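Side-chain contact in FTT_1639c (Francisella tularensis subsp. tularensis, PDB 7KZW), which is of unknown function, a predicted membrane protein of this pathogen whose crystallised part is a mostly beta-stranded domain, probably outside the predicted transmembrane helix: residues A[94-98]-A[99-103]. The protein carries 3 engineered substitutions. Sequence-based numbering, arbitrary orientation.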
loop_
_atom_site.group_PDB
_atom_site.type_symbol
_atom_site.label_atom_id
_atom_site.label_comp_id
_atom_site.label_asym_id
_atom_site.label_seq_id
_atom_site.Cartn_x
_atom_site.Cartn_y
_atom_site.Cartn_z
ATOM N N LEU A 94 0.811 4.086 1.520
ATOM C CA LEU A 94 1.481 4.215 2.830
ATOM C C LEU A 94 1.899 5.668 2.966
ATOM O O LEU A 94 2.618 6.187 2.105
ATOM C CB LEU A 94 2.712 3.325 2.867
ATOM C CG LEU A 94 3.535 3.430 4.160
ATOM C CD1 LEU A 94 2.732 3.136 5.404
ATOM C CD2 LEU A 94 4.746 2.507 4.027
ATOM N N GLU A 95 1.381 6.344 3.995
ATOM C CA GLU A 95 1.593 7.788 4.178
ATOM C C GLU A 95 2.328 8.030 5.482
ATOM O O GLU A 95 2.115 7.307 6.470
ATOM C CB GLU A 95 0.236 8.519 4.355
ATOM C CG GLU A 95 -0.635 8.484 3.141
ATOM C CD GLU A 95 -1.882 9.340 3.318
ATOM O OE1 GLU A 95 -2.283 9.617 4.475
ATOM O OE2 GLU A 95 -2.456 9.726 2.303
ATOM N N CYS A 96 3.205 8.937 5.454
ATOM C CA CYS A 96 3.814 9.458 6.744
ATOM C C CYS A 96 3.584 11.002 6.922
ATOM O O CYS A 96 3.376 11.775 5.955
ATOM C CB CYS A 96 5.306 9.128 6.764
ATOM S SG CYS A 96 6.301 9.997 5.514
ATOM N N LYS A 97 3.472 11.369 8.162
ATOM C CA LYS A 97 3.222 12.768 8.464
ATOM C C LYS A 97 4.153 13.183 9.583
ATOM O O LYS A 97 4.090 12.602 10.676
ATOM C CB LYS A 97 1.760 12.966 8.894
ATOM C CG LYS A 97 1.411 14.334 9.442
ATOM C CD LYS A 97 1.268 15.341 8.340
ATOM C CE LYS A 97 0.553 16.589 8.890
ATOM N NZ LYS A 97 0.651 17.723 7.927
ATOM N N GLY A 98 4.930 14.241 9.361
ATOM C CA GLY A 98 5.761 14.804 10.416
ATOM C C GLY A 98 7.237 14.564 10.166
ATOM O O GLY A 98 7.646 13.567 9.553
ATOM N N LYS A 99 8.059 15.493 10.679
ATOM C CA LYS A 99 9.506 15.458 10.456
ATOM C C LYS A 99 10.113 14.122 10.820
ATOM O O LYS A 99 11.002 13.625 10.108
ATOM C CB LYS A 99 10.175 16.614 11.244
ATOM C CG LYS A 99 11.691 16.745 11.047
ATOM C CD LYS A 99 12.391 17.382 12.310
ATOM C CE LYS A 99 13.872 16.913 12.377
ATOM N NZ LYS A 99 14.169 15.956 13.528
ATOM N N ASP A 100 9.717 13.555 11.958
ATOM C CA ASP A 100 10.331 12.325 12.456
ATOM C C ASP A 100 9.511 11.086 12.146
ATOM O O ASP A 100 9.764 10.016 12.722
ATOM C CB ASP A 100 10.547 12.368 13.978
ATOM C CG ASP A 100 11.416 13.534 14.398
ATOM O OD1 ASP A 100 12.399 13.804 13.688
ATOM O OD2 ASP A 100 11.111 14.195 15.422
ATOM N N SER A 101 8.575 11.189 11.215
ATOM C CA SER A 101 7.750 10.020 10.898
ATOM C C SER A 101 8.601 8.911 10.293
ATOM O O SER A 101 9.565 9.152 9.536
ATOM C CB SER A 101 6.593 10.413 9.975
ATOM O OG SER A 101 7.121 10.975 8.786
ATOM N N ASN A 102 8.248 7.681 10.624
ATOM C CA ASN A 102 9.037 6.520 10.235
ATOM C C ASN A 102 8.230 5.280 10.521
ATOM O O ASN A 102 7.610 5.180 11.586
ATOM C CB ASN A 102 10.281 6.532 11.104
ATOM C CG ASN A 102 11.171 5.304 10.894
ATOM O OD1 ASN A 102 11.741 5.169 9.841
ATOM N ND2 ASN A 102 11.251 4.429 11.896
ATOM N N ILE A 103 8.306 4.310 9.604
ATOM C CA ILE A 103 7.641 3.026 9.836
ATOM C C ILE A 103 8.471 1.896 9.207
ATOM O O ILE A 103 8.960 1.999 8.075
ATOM C CB ILE A 103 6.202 3.046 9.265
ATOM C CG1 ILE A 103 5.517 1.708 9.555
ATOM C CG2 ILE A 103 6.177 3.370 7.733
ATOM C CD1 ILE A 103 4.026 1.701 9.200
#
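S101 folds back on G98 where the chain passes from strand 90-97 to strand 102-111, closing a type I beta turn from G98 to S101. Two donors of the serine meet at one acceptor. Its backbone N binds G98 O at 3.0 Å in a nearly straight bond (163°) from well above the carbonyl plane, while its OG donates to the same oxygen at 2.8 Å, lying in that plane. With chi1 at 59°, OG is held between the serine's own N and carbonyl carbon and swings back over the turn. There it also packs against C96, 3.3 Å from CB. The two central residues of the turn, K99 and D100, are exposed and charged: K99 extends and then bends at its last torsion (chi4 -110°), bringing NZ to 2.8 Å from OD1 of its neighbour D100 in a salt bridge to the carboxylate's syn lone pair. G98 takes an extended backbone shape with positive phi, one that glycine readily adopts. Deeper in, the methyls of L94 reach I103 CG2, CD2 at 4.1 Å, the two side chains meeting at a slant. F62 lies against L94, L122 touches both, and C60 touches C96 and I103, so the inward-facing residues join the apolar interior between strands that are not neighbours in the sheet order. The buried serine's two bonds to G98 O thus hold the turn and set its chi1, with the K99–D100 bridge on the solvent side, while between L94 and I103 the side-chain contact is apolar, methyl against methyl, a division consistent with a tight connection passing the chain from one part of the sheet to another.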